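Local coordinates for protein adenylosuccinate lyase (PDB 4EEI) that probably cleaves fumarate from adenylosuccinate, leaving AMP, and from the succinylated carboxamide intermediate of de novo purine synthesis, at residues K12-E17 with L104-S109; K115-L120 with R163-L168; L155-E160 with E234-E239. One frame throughout, in Å; residues are numbered along the deposited sequence.

Contact 1: residues K12-E17 with L104-S109; sequences KIWADE and LQIRDS
W14 and Q105 overlap where the short helix 8-14 comes up against the long helix 94-131, and this overlap is the tightly packed part of the contact. Q105 CB sits over the indole, 4.2 Å from the centroid of the six-membered ring and 15° off its normal, a CH-pi contact. I13 CG2 lies over the same face, offset toward the rim, so two aliphatic groups from opposite partners share it. I106 comes instead to the ring edge, where its CG1 is 3.8 Å from W14 CH2. S109 OG approaches the indole obliquely; W14 NE1 gives it only a weak, bent bond of 3.1 Å, while OG donates its own proton to Q105 O at 2.9 Å. L313 and P314 of helix 304-333 also touch the indole.

With CG beside the backbone N (chi1 -71°) and an extended chain beyond it, Q105 passes the indole and turns its amide to the backbone of the short helix. Its NE2 bonds I13 O at 3.0 Å, nearly straight at 170°, with the oxygen in the amide plane. N18 ND2 reaches the same oxygen, which is thus gripped by two side chains.

Two separate margins are looser. Beyond the amide a water accepts from Q105 NE2 and donates to W14 O; at the far end, partly exposed D108 has CB as its nearest side-chain atom to I13 CD1, at 4.3 Å.

Helix 8-14 gives way here to helix 16-33, with A15 as N-cap, so at this helix break a glutamine bonds one carbonyl directly and a second through a water. The W14 side chain is about 8 Å from that of R310, an AMP-binding residue, which places this helix-to-helix junction of the lyase 1 fold near the nucleotide pocket.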
ATOM      1  N   LYS B  12      -1.431  -3.827  27.822  1.00 22.23           N
ATOM      2  CA  LYS B  12      -2.352  -4.313  28.843  1.00 23.93           C
ATOM      3  C   LYS B  12      -3.795  -4.203  28.361  1.00 24.59           C
ATOM      4  O   LYS B  12      -4.611  -5.088  28.607  1.00 25.04           O
ATOM      5  CB  LYS B  12      -2.174  -3.533  30.146  1.00 29.64           C
ATOM      6  CG  LYS B  12      -3.042  -4.032  31.289  1.00 37.50           C
ATOM      7  CD  LYS B  12      -2.696  -3.330  32.592  1.00 44.31           C
ATOM      8  CE  LYS B  12      -3.561  -3.834  33.737  1.00 54.24           C
ATOM      9  NZ  LYS B  12      -4.930  -3.253  33.694  1.00 58.83           N
ATOM     10  N   ILE B  13      -4.096  -3.126  27.646  1.00 23.05           N
ATOM     11  CA  ILE B  13      -5.439  -2.916  27.125  1.00 22.88           C
ATOM     12  C   ILE B  13      -5.814  -4.032  26.155  1.00 27.62           C
ATOM     13  O   ILE B  13      -6.951  -4.502  26.142  1.00 25.94           O
ATOM     14  CB  ILE B  13      -5.559  -1.560  26.406  1.00 22.25           C
ATOM     15  CG1 ILE B  13      -5.513  -0.412  27.416  1.00 24.52           C
ATOM     16  CG2 ILE B  13      -6.838  -1.500  25.585  1.00 21.72           C
ATOM     17  CD1 ILE B  13      -5.181   0.930  26.803  1.00 20.92           C
ATOM     18  N   TRP B  14      -4.851  -4.443  25.336  1.00 24.06           N
ATOM     19  CA  TRP B  14      -5.079  -5.470  24.335  1.00 23.63           C
ATOM     20  C   TRP B  14      -4.778  -6.874  24.795  1.00 26.64           C
ATOM     21  O   TRP B  14      -4.963  -7.845  24.032  1.00 27.61           O
ATOM     22  CB  TRP B  14      -4.319  -5.132  23.057  1.00 20.96           C
ATOM     23  CG  TRP B  14      -4.751  -3.806  22.483  1.00 22.01           C
ATOM     24  CD1 TRP B  14      -4.172  -2.558  22.696  1.00 18.71           C
ATOM     25  CD2 TRP B  14      -5.897  -3.546  21.601  1.00 20.00           C
ATOM     26  NE1 TRP B  14      -4.853  -1.580  22.018  1.00 17.91           N
ATOM     27  CE2 TRP B  14      -5.897  -2.104  21.342  1.00 18.37           C
ATOM     28  CE3 TRP B  14      -6.878  -4.333  21.020  1.00 23.36           C
ATOM     29  CZ2 TRP B  14      -6.845  -1.505  20.534  1.00 19.52           C
ATOM     30  CZ3 TRP B  14      -7.830  -3.715  20.206  1.00 23.76           C
ATOM     31  CH2 TRP B  14      -7.812  -2.335  19.972  1.00 24.53           C
ATOM     32  N   ALA B  15      -4.317  -7.010  26.034  1.00 23.39           N
ATOM     33  CA  ALA B  15      -4.033  -8.321  26.617  1.00 28.43           C
ATOM     34  C   ALA B  15      -5.326  -9.100  26.850  1.00 31.37           C
ATOM     35  O   ALA B  15      -6.381  -8.503  27.059  1.00 25.67           O
ATOM     36  CB  ALA B  15      -3.259  -8.170  27.917  1.00 33.51           C
ATOM     37  N   ASP B  16      -5.252 -10.429  26.798  1.00 25.39           N
ATOM     38  CA  ASP B  16      -6.460 -11.244  26.934  1.00 27.15           C
ATOM     39  C   ASP B  16      -7.308 -10.849  28.142  1.00 30.40           C
ATOM     40  O   ASP B  16      -8.534 -10.859  28.071  1.00 29.20           O
ATOM     41  CB  ASP B  16      -6.113 -12.738  27.020  1.00 30.23           C
ATOM     42  CG  ASP B  16      -5.801 -13.354  25.666  1.00 32.75           C
ATOM     43  OD1 ASP B  16      -5.990 -12.690  24.624  1.00 32.69           O
ATOM     44  OD2 ASP B  16      -5.381 -14.530  25.652  1.00 41.40           O
ATOM     45  N   GLU B  17      -6.667 -10.504  29.254  1.00 26.93           N
ATOM     46  CA  GLU B  17      -7.444 -10.198  30.461  1.00 29.02           C
ATOM     47  C   GLU B  17      -8.385  -9.000  30.282  1.00 27.96           C
ATOM     48  O   GLU B  17      -9.549  -9.047  30.689  1.00 27.56           O
ATOM     49  CB  GLU B  17      -6.553  -9.967  31.679  1.00 34.40           C
ATOM     50  CG  GLU B  17      -7.373  -9.640  32.927  1.00 46.30           C
ATOM     51  CD  GLU B  17      -6.526  -9.326  34.142  1.00 60.04           C
ATOM     52  OE1 GLU B  17      -6.430 -10.197  35.035  1.00 65.61           O
ATOM     53  OE2 GLU B  17      -5.971  -8.206  34.213  1.00 62.74           O
ATOM     54  N   LEU B 104     -14.573  -0.245  23.143  1.00 20.63           N
ATOM     55  CA  LEU B 104     -14.103   0.201  24.450  1.00 20.51           C
ATOM     56  C   LEU B 104     -12.572   0.150  24.524  1.00 26.76           C
ATOM     57  O   LEU B 104     -11.942   1.052  25.082  1.00 23.36           O
ATOM     58  CB  LEU B 104     -14.728  -0.628  25.577  1.00 21.80           C
ATOM     59  CG  LEU B 104     -16.255  -0.754  25.639  1.00 24.41           C
ATOM     60  CD1 LEU B 104     -16.680  -1.526  26.874  1.00 24.73           C
ATOM     61  CD2 LEU B 104     -16.924   0.612  25.618  1.00 25.43           C
ATOM     62  N   GLN B 105     -11.972  -0.897  23.962  1.00 20.47           N
ATOM     63  CA  GLN B 105     -10.511  -0.976  23.899  1.00 21.54           C
ATOM     64  C   GLN B 105      -9.933   0.139  23.036  1.00 19.77           C
ATOM     65  O   GLN B 105      -8.926   0.750  23.398  1.00 22.32           O
ATOM     66  CB  GLN B 105     -10.064  -2.332  23.345  1.00 21.65           C
ATOM     67  CG  GLN B 105     -10.284  -3.494  24.295  1.00 22.80           C
ATOM     68  CD  GLN B 105      -9.991  -4.818  23.634  1.00 26.18           C
ATOM     69  OE1 GLN B 105     -10.727  -5.253  22.746  1.00 25.59           O
ATOM     70  NE2 GLN B 105      -8.892  -5.453  24.037  1.00 22.51           N
ATOM     71  N   ILE B 106     -10.557   0.396  21.892  1.00 19.10           N
ATOM     72  CA  ILE B 106     -10.079   1.459  21.012  1.00 20.63           C
ATOM     73  C   ILE B 106     -10.214   2.823  21.704  1.00 19.77           C
ATOM     74  O   ILE B 106      -9.331   3.672  21.620  1.00 19.89           O
ATOM     75  CB  ILE B 106     -10.824   1.459  19.661  1.00 20.46           C
ATOM     76  CG1 ILE B 106     -10.501   0.184  18.872  1.00 17.31           C
ATOM     77  CG2 ILE B 106     -10.434   2.677  18.846  1.00 19.66           C
ATOM     78  CD1 ILE B 106     -11.365   0.005  17.594  1.00 18.18           C
ATOM     79  N   ARG B 107     -11.323   3.023  22.403  1.00 17.31           N
ATOM     80  CA  ARG B 107     -11.552   4.269  23.124  1.00 20.64           C
ATOM     81  C   ARG B 107     -10.463   4.530  24.155  1.00 22.73           C
ATOM     82  O   ARG B 107      -9.921   5.643  24.257  1.00 22.19           O
ATOM     83  CB  ARG B 107     -12.931   4.204  23.795  1.00 21.47           C
ATOM     84  CG  ARG B 107     -13.246   5.325  24.748  1.00 26.77           C
ATOM     85  CD  ARG B 107     -13.360   4.750  26.141  1.00 36.65           C
ATOM     86  NE  ARG B 107     -14.722   4.436  26.529  1.00 40.55           N
ATOM     87  CZ  ARG B 107     -15.057   3.486  27.401  1.00 40.89           C
ATOM     88  NH1 ARG B 107     -14.132   2.718  27.960  1.00 40.46           N
ATOM     89  NH2 ARG B 107     -16.328   3.287  27.691  1.00 39.41           N
ATOM     90  N   ASP B 108     -10.122   3.505  24.921  1.00 21.91           N
ATOM     91  CA  ASP B 108      -9.128   3.696  25.961  1.00 21.52           C
ATOM     92  C   ASP B 108      -7.730   3.874  25.377  1.00 21.57           C
ATOM     93  O   ASP B 108      -6.890   4.574  25.948  1.00 21.70           O
ATOM     94  CB  ASP B 108      -9.199   2.549  26.970  1.00 22.67           C
ATOM     95  CG  ASP B 108     -10.515   2.543  27.738  1.00 33.45           C
ATOM     96  OD1 ASP B 108     -11.132   3.626  27.862  1.00 30.01           O
ATOM     97  OD2 ASP B 108     -10.929   1.459  28.208  1.00 34.67           O
ATOM     98  N   SER B 109      -7.498   3.253  24.230  1.00 19.63           N
ATOM     99  CA  SER B 109      -6.232   3.403  23.530  1.00 21.52           C
ATOM    100  C   SER B 109      -6.114   4.819  22.965  1.00 21.63           C
ATOM    101  O   SER B 109      -5.059   5.445  23.045  1.00 21.46           O
ATOM    102  CB  SER B 109      -6.155   2.372  22.400  1.00 20.61           C
ATOM    103  OG  SER B 109      -6.081   1.063  22.927  1.00 22.79           O
TER
HETATM  104  O   HOH W   1      -7.588  -7.728  22.576  1.00 26.10           O

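Contact 2: residues K115-L120 with R163-L168; sequences KDLEAL and RRLKDL
L117 carries this contact, reaching from helix 94-131 to L165 and L168 one turn apart on helix 151-173. The two segments run nearly antiparallel, at 158°, with axes 10.0 Å apart. CG of L117 stands anti to the backbone N (chi1 175°), and the branch beyond it presses CD2 close to the opposite backbone, 3.5 Å from L165 CA. The same methyl lies 3.8 Å from L165 CB and 3.7 Å from L168 CD1, while the L117 and L165 side chains slide past each other in opposite directions. Next in sequence, E118 runs its extended side chain past L165 CD2, with CB nearest at 3.9 Å, the two chains crossing at a slant, and OE2 continues to a long, weak ion pair with K169.

On the helix of L165, R164 grips D167 side-on, NE and NH1 both bonding OD2. Each residue has a further salt bridge to the second subunit, R164 to D217 and D167 to K221 of that neighbouring chain.

No hydrogen bond joins the two segments. Their contact is consistent with packing alone holding them together, while R164 and D167 direct salt bridges to the second subunit.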
ATOM      1  N   LYS B 115      -3.455  12.134  24.377  1.00 20.83           N
ATOM      2  CA  LYS B 115      -2.653  12.784  25.409  1.00 23.03           C
ATOM      3  C   LYS B 115      -1.224  12.938  24.915  1.00 25.38           C
ATOM      4  O   LYS B 115      -0.608  13.998  25.067  1.00 24.54           O
ATOM      5  CB  LYS B 115      -2.654  11.961  26.701  1.00 25.71           C
ATOM      6  CG  LYS B 115      -1.771  12.550  27.794  1.00 34.29           C
ATOM      7  CD  LYS B 115      -1.558  11.574  28.951  1.00 43.42           C
ATOM      8  CE  LYS B 115      -0.721  12.199  30.077  1.00 47.94           C
ATOM      9  NZ  LYS B 115       0.621  12.684  29.625  1.00 49.31           N
ATOM     10  N   ASP B 116      -0.697  11.880  24.308  1.00 21.24           N
ATOM     11  CA  ASP B 116       0.688  11.913  23.836  1.00 22.57           C
ATOM     12  C   ASP B 116       0.874  12.776  22.584  1.00 20.71           C
ATOM     13  O   ASP B 116       1.915  13.402  22.419  1.00 20.43           O
ATOM     14  CB  ASP B 116       1.221  10.496  23.608  1.00 22.88           C
ATOM     15  CG  ASP B 116       1.434   9.741  24.911  1.00 32.27           C
ATOM     16  OD1 ASP B 116       1.808  10.380  25.914  1.00 33.52           O
ATOM     17  OD2 ASP B 116       1.211   8.513  24.940  1.00 33.44           O
ATOM     18  N   LEU B 117      -0.121  12.807  21.702  1.00 17.82           N
ATOM     19  CA  LEU B 117      -0.046  13.683  20.532  1.00 19.33           C
ATOM     20  C   LEU B 117      -0.073  15.158  20.946  1.00 21.33           C
ATOM     21  O   LEU B 117       0.689  15.973  20.425  1.00 19.66           O
ATOM     22  CB  LEU B 117      -1.172  13.372  19.538  1.00 18.51           C
ATOM     23  CG  LEU B 117      -1.331  14.267  18.301  1.00 19.97           C
ATOM     24  CD1 LEU B 117      -0.065  14.259  17.456  1.00 22.03           C
ATOM     25  CD2 LEU B 117      -2.519  13.818  17.462  1.00 22.43           C
ATOM     26  N   GLU B 118      -0.937  15.509  21.893  1.00 18.79           N
ATOM     27  CA  GLU B 118      -0.986  16.890  22.364  1.00 20.68           C
ATOM     28  C   GLU B 118       0.323  17.272  23.064  1.00 23.98           C
ATOM     29  O   GLU B 118       0.798  18.403  22.951  1.00 23.77           O
ATOM     30  CB  GLU B 118      -2.184  17.105  23.294  1.00 23.15           C
ATOM     31  CG  GLU B 118      -2.396  18.565  23.685  1.00 25.81           C
ATOM     32  CD  GLU B 118      -3.830  18.858  24.101  1.00 36.15           C
ATOM     33  OE1 GLU B 118      -4.440  17.992  24.766  1.00 39.38           O
ATOM     34  OE2 GLU B 118      -4.343  19.952  23.763  1.00 36.96           O
ATOM     35  N   ALA B 119       0.913  16.327  23.794  1.00 21.84           N
ATOM     36  CA  ALA B 119       2.174  16.603  24.474  1.00 21.61           C
ATOM     37  C   ALA B 119       3.298  16.837  23.459  1.00 21.91           C
ATOM     38  O   ALA B 119       4.191  17.659  23.692  1.00 24.69           O
ATOM     39  CB  ALA B 119       2.530  15.475  25.434  1.00 24.37           C
ATOM     40  N   LEU B 120       3.267  16.111  22.346  1.00 21.31           N
ATOM     41  CA  LEU B 120       4.266  16.312  21.295  1.00 21.43           C
ATOM     42  C   LEU B 120       4.078  17.691  20.657  1.00 23.78           C
ATOM     43  O   LEU B 120       5.053  18.383  20.358  1.00 22.94           O
ATOM     44  CB  LEU B 120       4.173  15.218  20.225  1.00 16.91           C
ATOM     45  CG  LEU B 120       5.047  15.489  18.992  1.00 16.98           C
ATOM     46  CD1 LEU B 120       6.517  15.622  19.391  1.00 16.35           C
ATOM     47  CD2 LEU B 120       4.870  14.412  17.934  1.00 17.29           C
ATOM     48  N   ARG B 163      -3.206  19.744  13.260  1.00 15.60           N
ATOM     49  CA  ARG B 163      -4.258  19.355  12.322  1.00 16.96           C
ATOM     50  C   ARG B 163      -4.667  17.912  12.615  1.00 19.03           C
ATOM     51  O   ARG B 163      -5.855  17.578  12.586  1.00 20.41           O
ATOM     52  CB  ARG B 163      -3.801  19.520  10.864  1.00 20.71           C
ATOM     53  CG  ARG B 163      -3.717  20.974  10.402  1.00 20.24           C
ATOM     54  CD  ARG B 163      -3.500  21.088   8.879  1.00 21.62           C
ATOM     55  NE  ARG B 163      -2.166  20.666   8.423  1.00 21.82           N
ATOM     56  CZ  ARG B 163      -1.099  21.460   8.413  1.00 21.12           C
ATOM     57  NH1 ARG B 163      -1.186  22.702   8.879  1.00 18.70           N
ATOM     58  NH2 ARG B 163       0.061  21.020   7.948  1.00 23.23           N
ATOM     59  N   ARG B 164      -3.689  17.063  12.917  1.00 17.08           N
ATOM     60  CA  ARG B 164      -3.985  15.662  13.231  1.00 17.19           C
ATOM     61  C   ARG B 164      -4.681  15.545  14.584  1.00 19.09           C
ATOM     62  O   ARG B 164      -5.575  14.711  14.761  1.00 22.32           O
ATOM     63  CB  ARG B 164      -2.708  14.823  13.219  1.00 18.59           C
ATOM     64  CG  ARG B 164      -1.940  14.861  11.899  1.00 17.92           C
ATOM     65  CD  ARG B 164      -2.630  14.058  10.777  1.00 18.03           C
ATOM     66  NE  ARG B 164      -3.785  14.762  10.210  1.00 17.91           N
ATOM     67  CZ  ARG B 164      -3.698  15.748   9.318  1.00 19.31           C
ATOM     68  NH1 ARG B 164      -4.797  16.343   8.872  1.00 20.78           N
ATOM     69  NH2 ARG B 164      -2.509  16.135   8.870  1.00 21.15           N
ATOM     70  N   LEU B 165      -4.285  16.387  15.534  1.00 18.84           N
ATOM     71  CA  LEU B 165      -4.906  16.349  16.856  1.00 20.88           C
ATOM     72  C   LEU B 165      -6.383  16.710  16.755  1.00 21.18           C
ATOM     73  O   LEU B 165      -7.230  16.086  17.400  1.00 22.12           O
ATOM     74  CB  LEU B 165      -4.162  17.262  17.852  1.00 18.65           C
ATOM     75  CG  LEU B 165      -4.766  17.320  19.258  1.00 23.05           C
ATOM     76  CD1 LEU B 165      -4.659  15.958  19.946  1.00 24.54           C
ATOM     77  CD2 LEU B 165      -4.076  18.390  20.088  1.00 20.27           C
ATOM     78  N   LYS B 166      -6.712  17.704  15.936  1.00 21.53           N
ATOM     79  CA  LYS B 166      -8.117  18.028  15.735  1.00 22.82           C
ATOM     80  C   LYS B 166      -8.881  16.866  15.083  1.00 20.51           C
ATOM     81  O   LYS B 166     -10.005  16.574  15.483  1.00 20.38           O
ATOM     82  CB  LYS B 166      -8.296  19.319  14.926  1.00 25.27           C
ATOM     83  CG  LYS B 166      -9.763  19.732  14.775  1.00 29.44           C
ATOM     84  CD  LYS B 166      -9.911  20.927  13.845  1.00 37.58           C
ATOM     85  CE  LYS B 166     -11.386  21.264  13.583  1.00 43.67           C
ATOM     86  NZ  LYS B 166     -12.102  20.246  12.741  1.00 44.96           N
ATOM     87  N   ASP B 167      -8.281  16.211  14.088  1.00 19.26           N
ATOM     88  CA  ASP B 167      -8.910  15.036  13.463  1.00 22.06           C
ATOM     89  C   ASP B 167      -9.238  13.984  14.528  1.00 20.16           C
ATOM     90  O   ASP B 167     -10.328  13.409  14.525  1.00 20.41           O
ATOM     91  CB  ASP B 167      -7.981  14.381  12.423  1.00 24.15           C
ATOM     92  CG  ASP B 167      -7.751  15.241  11.183  1.00 31.70           C
ATOM     93  OD1 ASP B 167      -8.551  16.171  10.940  1.00 28.96           O
ATOM     94  OD2 ASP B 167      -6.768  14.960  10.438  1.00 32.98           O
ATOM     95  N   LEU B 168      -8.290  13.721  15.424  1.00 17.33           N
ATOM     96  CA  LEU B 168      -8.476  12.682  16.444  1.00 19.13           C
ATOM     97  C   LEU B 168      -9.531  13.069  17.478  1.00 20.43           C
ATOM     98  O   LEU B 168     -10.355  12.237  17.890  1.00 20.03           O
ATOM     99  CB  LEU B 168      -7.156  12.341  17.150  1.00 18.47           C
ATOM    100  CG  LEU B 168      -6.162  11.430  16.447  1.00 20.50           C
ATOM    101  CD1 LEU B 168      -5.018  11.086  17.381  1.00 24.75           C
ATOM    102  CD2 LEU B 168      -6.846  10.161  15.965  1.00 22.07           C
TER

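Contact 3: residues L155-E160 with E234-E239; sequences LGAYVE and ERLAVE
R235 lays its guanidinium beside the carboxylate of E160 and the carbonyl of G156, bridging helices 217-244 and 151-173. Both belong to the bundle of long helices that forms the central domain in the fumarase and aspartase superfamily, where four subunits pool their helices into a common core. The two segments run almost antiparallel, at 167°, with axes 10.6 Å apart.

The polar part of the contact rests on a bend. R235 is extended as far as CD, and chi3 of 74° then bends the chain at NE; the guanidinium beyond presents the edge bearing NE and NH1 to E160. That residue, itself extended, meets the edge with OE1 alone. The oxygen lies in the guanidinium plane, although the carboxylate plane is turned by 30° from it. NH1 also gives a weak bond of 3.3 Å to G156 O, whose bond within its own helix, to E160 N, is weak as well.

Beside this salt bridge the packing is apolar and light. A157, with a single methyl, meets L236 CD1 at 4.2 Å, and their CA atoms, 6.5 Å apart, are the nearest CA pair across the two segments. L236 then continues into the bundle, touching L124 of helix 94-131 and M327 and I331 of helix 304-333.

Neighbouring chains take part as well. E160 packs on D217 and R235 on C295 of the second subunit; separately, V238 rests on W298 of a third. Within the salt bridge itself a single carboxylate oxygen takes both bonds: E160 OE1 accepts from R235 NE on its syn side at 2.9 Å and from R235 NH1 on its anti side at 2.8 Å.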
ATOM      1  N   LEU B 155       7.684  25.040  14.073  1.00 22.96           N
ATOM      2  CA  LEU B 155       6.307  25.514  14.067  1.00 22.25           C
ATOM      3  C   LEU B 155       5.527  24.846  12.941  1.00 21.69           C
ATOM      4  O   LEU B 155       4.330  24.578  13.069  1.00 18.36           O
ATOM      5  CB  LEU B 155       6.250  27.045  13.935  1.00 20.94           C
ATOM      6  CG  LEU B 155       4.850  27.645  14.106  1.00 24.18           C
ATOM      7  CD1 LEU B 155       4.376  27.549  15.571  1.00 25.70           C
ATOM      8  CD2 LEU B 155       4.805  29.102  13.626  1.00 21.97           C
ATOM      9  N   GLY B 156       6.210  24.563  11.833  1.00 18.26           N
ATOM     10  CA  GLY B 156       5.584  23.875  10.715  1.00 20.40           C
ATOM     11  C   GLY B 156       5.167  22.458  11.062  1.00 20.32           C
ATOM     12  O   GLY B 156       4.144  21.947  10.572  1.00 19.61           O
ATOM     13  N   ALA B 157       5.968  21.803  11.891  1.00 15.86           N
ATOM     14  CA  ALA B 157       5.608  20.481  12.373  1.00 19.39           C
ATOM     15  C   ALA B 157       4.473  20.626  13.382  1.00 21.83           C
ATOM     16  O   ALA B 157       3.528  19.838  13.380  1.00 23.81           O
ATOM     17  CB  ALA B 157       6.794  19.813  13.002  1.00 20.72           C
ATOM     18  N   TYR B 158       4.576  21.630  14.253  1.00 21.31           N
ATOM     19  CA  TYR B 158       3.521  21.885  15.240  1.00 21.45           C
ATOM     20  C   TYR B 158       2.140  21.984  14.608  1.00 19.97           C
ATOM     21  O   TYR B 158       1.213  21.279  15.018  1.00 20.67           O
ATOM     22  CB  TYR B 158       3.826  23.158  16.037  1.00 20.38           C
ATOM     23  CG  TYR B 158       2.674  23.670  16.881  1.00 22.28           C
ATOM     24  CD1 TYR B 158       2.383  23.104  18.114  1.00 23.85           C
ATOM     25  CD2 TYR B 158       1.889  24.727  16.443  1.00 22.07           C
ATOM     26  CE1 TYR B 158       1.339  23.574  18.887  1.00 24.41           C
ATOM     27  CE2 TYR B 158       0.841  25.203  17.209  1.00 25.67           C
ATOM     28  CZ  TYR B 158       0.577  24.625  18.430  1.00 25.28           C
ATOM     29  OH  TYR B 158      -0.466  25.100  19.190  1.00 24.71           O
ATOM     30  N   VAL B 159       1.989  22.857  13.613  1.00 18.17           N
ATOM     31  CA  VAL B 159       0.675  23.052  13.016  1.00 19.65           C
ATOM     32  C   VAL B 159       0.170  21.783  12.330  1.00 20.61           C
ATOM     33  O   VAL B 159      -1.031  21.519  12.321  1.00 20.48           O
ATOM     34  CB  VAL B 159       0.612  24.265  12.055  1.00 22.35           C
ATOM     35  CG1 VAL B 159       0.851  25.558  12.825  1.00 23.70           C
ATOM     36  CG2 VAL B 159       1.623  24.118  10.912  1.00 21.51           C
ATOM     37  N   GLU B 160       1.080  20.990  11.776  1.00 19.89           N
ATOM     38  CA  GLU B 160       0.666  19.750  11.116  1.00 22.16           C
ATOM     39  C   GLU B 160       0.151  18.738  12.142  1.00 19.39           C
ATOM     40  O   GLU B 160      -0.902  18.128  11.950  1.00 18.48           O
ATOM     41  CB  GLU B 160       1.805  19.135  10.292  1.00 20.71           C
ATOM     42  CG  GLU B 160       1.395  17.831   9.609  1.00 25.91           C
ATOM     43  CD  GLU B 160       2.501  17.203   8.764  1.00 30.02           C
ATOM     44  OE1 GLU B 160       3.665  17.678   8.831  1.00 28.65           O
ATOM     45  OE2 GLU B 160       2.200  16.223   8.037  1.00 26.49           O
ATOM     46  N   GLU B 234       7.306  11.136  10.083  1.00 17.60           N
ATOM     47  CA  GLU B 234       8.417  10.885   9.166  1.00 20.76           C
ATOM     48  C   GLU B 234       9.000  12.181   8.630  1.00 18.00           C
ATOM     49  O   GLU B 234      10.217  12.309   8.495  1.00 17.28           O
ATOM     50  CB  GLU B 234       7.995   9.962   8.012  1.00 22.19           C
ATOM     51  CG  GLU B 234       9.196   9.437   7.188  1.00 26.11           C
ATOM     52  CD  GLU B 234       8.789   8.410   6.134  1.00 34.87           C
ATOM     53  OE1 GLU B 234       7.673   7.857   6.250  1.00 37.05           O
ATOM     54  OE2 GLU B 234       9.582   8.151   5.196  1.00 35.31           O
ATOM     55  N   ARG B 235       8.135  13.145   8.325  1.00 17.98           N
ATOM     56  CA  ARG B 235       8.617  14.416   7.796  1.00 17.22           C
ATOM     57  C   ARG B 235       9.498  15.101   8.815  1.00 19.45           C
ATOM     58  O   ARG B 235      10.544  15.636   8.462  1.00 20.36           O
ATOM     59  CB  ARG B 235       7.466  15.337   7.382  1.00 18.76           C
ATOM     60  CG  ARG B 235       7.934  16.608   6.654  1.00 23.77           C
ATOM     61  CD  ARG B 235       6.762  17.363   6.024  1.00 24.42           C
ATOM     62  NE  ARG B 235       5.951  18.050   7.021  1.00 25.19           N
ATOM     63  CZ  ARG B 235       6.150  19.313   7.390  1.00 31.59           C
ATOM     64  NH1 ARG B 235       5.370  19.877   8.310  1.00 26.99           N
ATOM     65  NH2 ARG B 235       7.133  20.018   6.842  1.00 34.33           N
ATOM     66  N   LEU B 236       9.076  15.097  10.078  1.00 16.75           N
ATOM     67  CA  LEU B 236       9.855  15.735  11.134  1.00 17.39           C
ATOM     68  C   LEU B 236      11.137  14.964  11.405  1.00 21.64           C
ATOM     69  O   LEU B 236      12.195  15.557  11.637  1.00 19.98           O
ATOM     70  CB  LEU B 236       9.016  15.851  12.414  1.00 19.39           C
ATOM     71  CG  LEU B 236       9.703  16.283  13.704  1.00 21.95           C
ATOM     72  CD1 LEU B 236      10.342  17.650  13.556  1.00 22.85           C
ATOM     73  CD2 LEU B 236       8.688  16.292  14.839  1.00 26.74           C
ATOM     74  N   ALA B 237      11.047  13.638  11.368  1.00 17.35           N
ATOM     75  CA  ALA B 237      12.218  12.805  11.633  1.00 18.66           C
ATOM     76  C   ALA B 237      13.291  13.059  10.563  1.00 18.39           C
ATOM     77  O   ALA B 237      14.480  13.177  10.867  1.00 19.30           O
ATOM     78  CB  ALA B 237      11.821  11.340  11.665  1.00 20.75           C
ATOM     79  N   VAL B 238      12.858  13.155   9.318  1.00 18.87           N
ATOM     80  CA  VAL B 238      13.776  13.361   8.202  1.00 20.58           C
ATOM     81  C   VAL B 238      14.426  14.741   8.290  1.00 20.63           C
ATOM     82  O   VAL B 238      15.621  14.905   8.015  1.00 21.14           O
ATOM     83  CB  VAL B 238      13.027  13.190   6.869  1.00 21.81           C
ATOM     84  CG1 VAL B 238      13.855  13.713   5.691  1.00 20.60           C
ATOM     85  CG2 VAL B 238      12.645  11.719   6.665  1.00 19.97           C
ATOM     86  N   GLU B 239      13.644  15.738   8.689  1.00 19.23           N
ATOM     87  CA  GLU B 239      14.198  17.069   8.906  1.00 18.72           C
ATOM     88  C   GLU B 239      15.322  17.025   9.939  1.00 20.63           C
ATOM     89  O   GLU B 239      16.400  17.590   9.733  1.00 22.85           O
ATOM     90  CB  GLU B 239      13.103  18.039   9.355  1.00 20.45           C
ATOM     91  CG  GLU B 239      13.608  19.444   9.682  1.00 25.12           C
ATOM     92  CD  GLU B 239      13.987  20.264   8.454  1.00 33.62           C
ATOM     93  OE1 GLU B 239      13.487  19.963   7.351  1.00 33.78           O
ATOM     94  OE2 GLU B 239      14.781  21.226   8.599  1.00 35.85           O
TER
HETATM   95  O   HOH W   2       4.021  15.428   6.475  1.00 25.63           O

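Followed from the N terminus, the chain first closes contact 1, bringing the short helix 8-14 back to the early part of helix 94-131 before the other two contacts open. Farther along the same long helix contact 2 begins, and it closes on helix 151-173 after the hairpin of strands 135-140 and 143-149. Contact 3 opens earlier on that second helix, at 155-160, and closes on 234-239, so contacts 2 and 3 cross and neither nests in the other. Their centres lie 13 Å apart. Together they tie three long helices in succession, 94-131, 151-173 and 217-244, and both border the second subunit, whereas contact 1 touches no other chain.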